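AvrA (PDB 6BE0) probably transfers acetyl groups from acetyl-CoA to serine and threonine residues of target proteins, and binds coenzyme A and inositol hexakisphosphate. Local coordinates at residues H61-E65 and S182-C186; E65-L69 and G122-S126. The contacts are given in a common frame with arbitrary orientation. Numbering follows the deposited sequence.

Interaction 1: H61-E65 and S182-C186. With COA (coenzyme A), chain C.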
loop_
_atom_site.group_PDB
_atom_site.type_symbol
_atom_site.label_atom_id
_atom_site.label_comp_id
_atom_site.label_asym_id
_atom_site.label_seq_id
_atom_site.Cartn_x
_atom_site.Cartn_y
_atom_site.Cartn_z
ATOM N N HIS A 61 18.907 -8.882 3.880
ATOM C CA HIS A 61 18.582 -10.017 4.748
ATOM C C HIS A 61 18.290 -9.578 6.187
ATOM O O HIS A 61 18.468 -10.350 7.129
ATOM C CB HIS A 61 19.713 -11.056 4.726
ATOM C CG HIS A 61 21.059 -10.510 5.087
ATOM N ND1 HIS A 61 21.326 -9.925 6.307
ATOM C CD2 HIS A 61 22.220 -10.478 4.392
ATOM C CE1 HIS A 61 22.591 -9.549 6.344
ATOM N NE2 HIS A 61 23.157 -9.873 5.195
ATOM N N ILE A 62 17.832 -8.339 6.342
ATOM C CA ILE A 62 17.312 -7.848 7.618
ATOM C C ILE A 62 15.805 -7.632 7.500
ATOM O O ILE A 62 15.320 -7.143 6.478
ATOM C CB ILE A 62 17.998 -6.528 8.049
ATOM C CG1 ILE A 62 19.446 -6.797 8.464
ATOM C CG2 ILE A 62 17.246 -5.871 9.209
ATOM C CD1 ILE A 62 20.282 -5.542 8.647
ATOM N N SER A 63 15.071 -7.996 8.550
ATOM C CA SER A 63 13.629 -7.780 8.597
ATOM C C SER A 63 13.304 -6.513 9.382
ATOM O O SER A 63 13.744 -6.350 10.521
ATOM C CB SER A 63 12.922 -8.981 9.223
ATOM O OG SER A 63 11.533 -8.732 9.359
ATOM N N TYR A 64 12.532 -5.625 8.764
ATOM C CA TYR A 64 12.160 -4.349 9.369
ATOM C C TYR A 64 10.694 -4.314 9.796
ATOM O O TYR A 64 10.214 -3.291 10.286
ATOM C CB TYR A 64 12.433 -3.206 8.388
ATOM C CG TYR A 64 13.870 -3.122 7.933
ATOM C CD1 TYR A 64 14.837 -2.527 8.733
ATOM C CD2 TYR A 64 14.262 -3.634 6.703
ATOM C CE1 TYR A 64 16.152 -2.447 8.323
ATOM C CE2 TYR A 64 15.577 -3.558 6.283
ATOM C CZ TYR A 64 16.518 -2.961 7.097
ATOM O OH TYR A 64 17.827 -2.881 6.686
ATOM N N GLU A 65 9.991 -5.428 9.611
ATOM C CA GLU A 65 8.553 -5.497 9.873
ATOM C C GLU A 65 8.198 -5.085 11.296
ATOM O O GLU A 65 7.291 -4.283 11.509
ATOM C CB GLU A 65 8.028 -6.912 9.615
ATOM C CG GLU A 65 8.316 -7.445 8.227
ATOM C CD GLU A 65 7.660 -8.783 7.966
ATOM O OE1 GLU A 65 7.025 -9.331 8.893
ATOM O OE2 GLU A 65 7.786 -9.291 6.832
ATOM N N SER A 182 10.804 -7.217 -2.048
ATOM C CA SER A 182 11.619 -7.302 -0.841
ATOM C C SER A 182 10.816 -7.987 0.258
ATOM O O SER A 182 9.594 -8.098 0.168
ATOM C CB SER A 182 12.087 -5.916 -0.398
ATOM O OG SER A 182 10.994 -5.052 -0.149
ATOM N N SER A 183 11.505 -8.437 1.301
ATOM C CA SER A 183 10.935 -9.398 2.240
ATOM C C SER A 183 10.106 -8.791 3.375
ATOM O O SER A 183 9.246 -9.469 3.937
ATOM C CB SER A 183 12.062 -10.241 2.844
ATOM O OG SER A 183 13.004 -9.421 3.516
ATOM N N SER A 184 10.355 -7.527 3.708
ATOM C CA SER A 184 9.822 -6.949 4.944
ATOM C C SER A 184 9.305 -5.514 4.802
ATOM O O SER A 184 9.288 -4.764 5.778
ATOM C CB SER A 184 10.907 -6.988 6.024
ATOM O OG SER A 184 12.065 -6.291 5.601
ATOM N N GLU A 185 8.862 -5.143 3.602
ATOM C CA GLU A 185 8.469 -3.760 3.322
ATOM C C GLU A 185 6.957 -3.579 3.161
ATOM O O GLU A 185 6.506 -2.587 2.587
ATOM C CB GLU A 185 9.186 -3.262 2.062
ATOM C CG GLU A 185 10.626 -2.823 2.297
ATOM C CD GLU A 185 11.425 -3.834 3.092
ATOM O OE1 GLU A 185 11.710 -3.567 4.279
ATOM O OE2 GLU A 185 11.761 -4.899 2.534
ATOM N N CYS A 186 6.173 -4.521 3.679
ATOM C CA CYS A 186 4.723 -4.463 3.521
ATOM C C CYS A 186 4.143 -3.185 4.120
ATOM O O CYS A 186 3.255 -2.564 3.536
ATOM C CB CYS A 186 4.057 -5.690 4.159
ATOM S SG CYS A 186 4.359 -5.913 5.931
HETATM N N1A COA C . 14.624 -6.277 -3.568
HETATM C C2A COA C . 14.414 -5.674 -4.777
HETATM N N3A COA C . 14.008 -6.415 -5.851
HETATM C C4A COA C . 13.810 -7.765 -5.729
HETATM C C5A COA C . 14.014 -8.366 -4.537
HETATM C C6A COA C . 14.427 -7.604 -3.449
HETATM N N6A COA C . 14.784 -7.605 -2.067
HETATM N N7A COA C . 13.748 -9.696 -4.679
HETATM C C8A COA C . 13.377 -9.911 -5.968
HETATM N N9A COA C . 13.415 -8.727 -6.620
HETATM C C1B COA C . 13.103 -8.466 -7.986
HETATM C C2B COA C . 14.194 -8.232 -8.682
HETATM O O2B COA C . 14.410 -6.801 -8.814
HETATM C C3B COA C . 13.926 -8.905 -10.133
HETATM O O3B COA C . 13.068 -8.081 -10.922
HETATM P P3B COA C . 13.626 -7.460 -12.302
HETATM O O7A COA C . 14.641 -6.381 -12.000
HETATM O O8A COA C . 14.272 -8.547 -13.125
HETATM O O9A COA C . 12.478 -6.861 -13.087
HETATM C C4B COA C . 13.314 -10.079 -9.852
HETATM O O4B COA C . 12.450 -9.765 -8.637
HETATM C C5B COA C . 14.343 -11.149 -9.517
HETATM O O5B COA C . 13.691 -12.303 -8.998
HETATM P P1A COA C . 13.654 -13.643 -9.874
HETATM O O1A COA C . 13.725 -13.304 -11.355
HETATM O O2A COA C . 14.830 -14.523 -9.488
HETATM O O3A COA C . 12.305 -14.420 -9.578
HETATM O O HOH W 1 14.603 -6.446 3.895
HETATM O O HOH W 2 6.571 -7.619 4.497
#
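Ser184 is the place to start. Its CA-to-CB bond points at the 61-65 loop, and its p rotamer brings OG to the backbone there, where Tyr64 N gives it a weak hydrogen bond (N to Ser184 OG, 3.3 Å). Water 1 adds a second link, donating to Ile62 O at 2.8 Å and lying 3.1 Å from Ser184 OG.

Glu65, the first residue of helix 65-82, folds over the same serine, with its CG 3.4 Å from Ser184 CB. Its carboxylate carries on past it: water 2 donates to Glu65 OE2 (3.1 Å) and accepts from Cys186 N (3.2 Å).

Tyr64 contributes ring packing, CD2 sitting 3.6 Å from Ser184 OG and 3.5 Å from Glu185 OE1, while its hydroxyl is bonded to Glu53. Glu185 is the N-cap residue of helix 186-199. Its OE2 accepts from Ser182 OG (2.8 Å) and Ser184 N (3.2 Å), and its OE1 forms a salt bridge with Arg292.

Coenzyme A N6A lies 3.4 Å from Ser182 CA. Two waters supplementing one weak direct bond between the segments imply a polar, hydrated joint of helix 65-82's lead-in with the capped start of helix 186-199, where Cys186 is probably the YopJ-family catalytic cysteine.

Interaction 2: E65-L69 and G122-S126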
loop_
_atom_site.group_PDB
_atom_site.type_symbol
_atom_site.label_atom_id
_atom_site.label_comp_id
_atom_site.label_asym_id
_atom_site.label_seq_id
_atom_site.Cartn_x
_atom_site.Cartn_y
_atom_site.Cartn_z
ATOM N N GLU A 65 9.991 -5.428 9.611
ATOM C CA GLU A 65 8.553 -5.497 9.873
ATOM C C GLU A 65 8.198 -5.085 11.296
ATOM O O GLU A 65 7.291 -4.283 11.509
ATOM C CB GLU A 65 8.028 -6.912 9.615
ATOM C CG GLU A 65 8.316 -7.445 8.227
ATOM C CD GLU A 65 7.660 -8.783 7.966
ATOM O OE1 GLU A 65 7.025 -9.331 8.893
ATOM O OE2 GLU A 65 7.786 -9.291 6.832
ATOM N N GLU A 66 8.914 -5.647 12.264
ATOM C CA GLU A 66 8.633 -5.400 13.673
ATOM C C GLU A 66 8.746 -3.917 14.011
ATOM O O GLU A 66 7.923 -3.378 14.749
ATOM C CB GLU A 66 9.582 -6.214 14.558
ATOM C CG GLU A 66 9.414 -5.966 16.052
ATOM C CD GLU A 66 7.987 -6.183 16.526
ATOM O OE1 GLU A 66 7.485 -7.321 16.402
ATOM O OE2 GLU A 66 7.366 -5.216 17.019
ATOM N N THR A 67 9.762 -3.257 13.464
ATOM C CA THR A 67 9.973 -1.840 13.735
ATOM C C THR A 67 8.890 -1.007 13.054
ATOM O O THR A 67 8.357 -0.071 13.650
ATOM C CB THR A 67 11.364 -1.369 13.269
ATOM O OG1 THR A 67 12.375 -2.158 13.909
ATOM C CG2 THR A 67 11.581 0.104 13.613
ATOM N N ASP A 68 8.564 -1.351 11.811
ATOM C CA ASP A 68 7.480 -0.681 11.097
ATOM C C ASP A 68 6.188 -0.750 11.902
ATOM O O ASP A 68 5.491 0.251 12.053
ATOM C CB ASP A 68 7.264 -1.304 9.716
ATOM C CG ASP A 68 8.337 -0.910 8.717
ATOM O OD1 ASP A 68 9.104 0.039 8.991
ATOM O OD2 ASP A 68 8.400 -1.545 7.643
ATOM N N LEU A 69 5.879 -1.936 12.424
ATOM C CA LEU A 69 4.681 -2.124 13.235
ATOM C C LEU A 69 4.684 -1.181 14.433
ATOM O O LEU A 69 3.683 -0.524 14.717
ATOM C CB LEU A 69 4.570 -3.571 13.717
ATOM C CG LEU A 69 3.284 -3.896 14.484
ATOM C CD1 LEU A 69 2.080 -3.880 13.551
ATOM C CD2 LEU A 69 3.391 -5.232 15.201
ATOM N N GLY A 122 2.417 -13.271 13.017
ATOM C CA GLY A 122 3.368 -12.574 12.175
ATOM C C GLY A 122 2.817 -11.228 11.755
ATOM O O GLY A 122 1.730 -10.838 12.182
ATOM N N ILE A 123 3.570 -10.522 10.919
ATOM C CA ILE A 123 3.175 -9.200 10.448
ATOM C C ILE A 123 2.970 -9.196 8.939
ATOM O O ILE A 123 3.890 -9.490 8.177
ATOM C CB ILE A 123 4.225 -8.132 10.815
ATOM C CG1 ILE A 123 4.466 -8.118 12.326
ATOM C CG2 ILE A 123 3.772 -6.751 10.342
ATOM C CD1 ILE A 123 5.687 -7.329 12.746
ATOM N N HIS A 124 1.755 -8.864 8.519
ATOM C CA HIS A 124 1.467 -8.617 7.114
ATOM C C HIS A 124 0.517 -7.431 7.007
ATOM O O HIS A 124 -0.699 -7.572 7.147
ATOM C CB HIS A 124 0.864 -9.849 6.438
ATOM C CG HIS A 124 0.692 -9.692 4.959
ATOM N ND1 HIS A 124 1.748 -9.743 4.077
ATOM C CD2 HIS A 124 -0.415 -9.466 4.209
ATOM C CE1 HIS A 124 1.304 -9.564 2.848
ATOM N NE2 HIS A 124 -0.006 -9.394 2.899
ATOM N N ILE A 125 1.093 -6.260 6.764
ATOM C CA ILE A 125 0.331 -5.022 6.708
ATOM C C ILE A 125 -0.085 -4.707 5.276
ATOM O O ILE A 125 0.764 -4.523 4.402
ATOM C CB ILE A 125 1.146 -3.849 7.289
ATOM C CG1 ILE A 125 1.435 -4.104 8.772
ATOM C CG2 ILE A 125 0.399 -2.530 7.113
ATOM C CD1 ILE A 125 2.442 -3.151 9.382
ATOM N N SER A 126 -1.394 -4.657 5.047
ATOM C CA SER A 126 -1.953 -4.265 3.756
ATOM C C SER A 126 -2.702 -2.946 3.897
ATOM O O SER A 126 -2.850 -2.427 5.004
ATOM C CB SER A 126 -2.892 -5.346 3.217
ATOM O OG SER A 126 -2.223 -6.585 3.080
HETATM O O HOH W 3 6.167 -11.252 6.662
#
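Here the first turn of helix 65-82 packs against the loop residue Ile123 and the first residue of strand 125-133, the middle strand of the five-stranded mixed sheet in this YopJ-family acetyltransferase, whose fold is related to the clan CA cysteine peptidases. The helical turn is regular, with Leu69 N bonded to Glu65 O at 2.9 Å, so Glu65 and Leu69 sit one above the other and both project at the 122-126 segment.

Two isoleucines meet them. Ile123 and Ile125 share the same conformation, chi1 m and chi2 t, which extends each CD1 toward the helix. Ile123 goes deepest: its CD1 comes within 3.6 Å of Glu66 CA, touching the helix backbone itself, and also meets Leu69 CD2 at 4.0 Å. Leu69, in its t,p rotamer, spreads its two methyls so that CD1 faces Ile125 CD1 at 4.2 Å. One leucine thus touches both isoleucines.

Between them His124 turns away from the helix and bonds through NE2 to Glu143. Asp68 points to the strand side, yet its carboxylate is taken by Arg292 and Tyr296 of helix 287-300.

Glu65 behaves differently from the apolar group. Chi1 m aims the chain at Ile123, and chi2 t keeps it extended, placing OE1 3.6 Å from Ile123 CB and 3.2 Å from Ile123 O. Those two oxygens are both acceptors and cannot bond directly. Water 3 bridges the two residues, donating to Glu65 OE2 at 2.5 Å and to Ile123 O at 3.3 Å.

How the interactions relate
Glu65 belongs to both contacts, whose centres are 9 Å apart: its carboxylate holds water 2 in interaction 1 and water 3 in interaction 2. The contacts also touch directly, with Cys186 SG packed 3.4 Å from Ile125 N and 4.1 Å from His124 CA. His124 ND1 lies 5.0 Å from Cys186 SG, and with Glu143 behind the imidazole the trio is consistent with the Cys-His-acid triad of the YopJ family. Arg292 ties the two together again, salt-bridged to Glu185 and to Asp68. Interaction 1 borders coenzyme A through Ser182, whereas the side chain of Glu65 stays about 11 Å from the coenzyme; bound inositol hexakisphosphate lies about 12 Å from the side chain of Glu185.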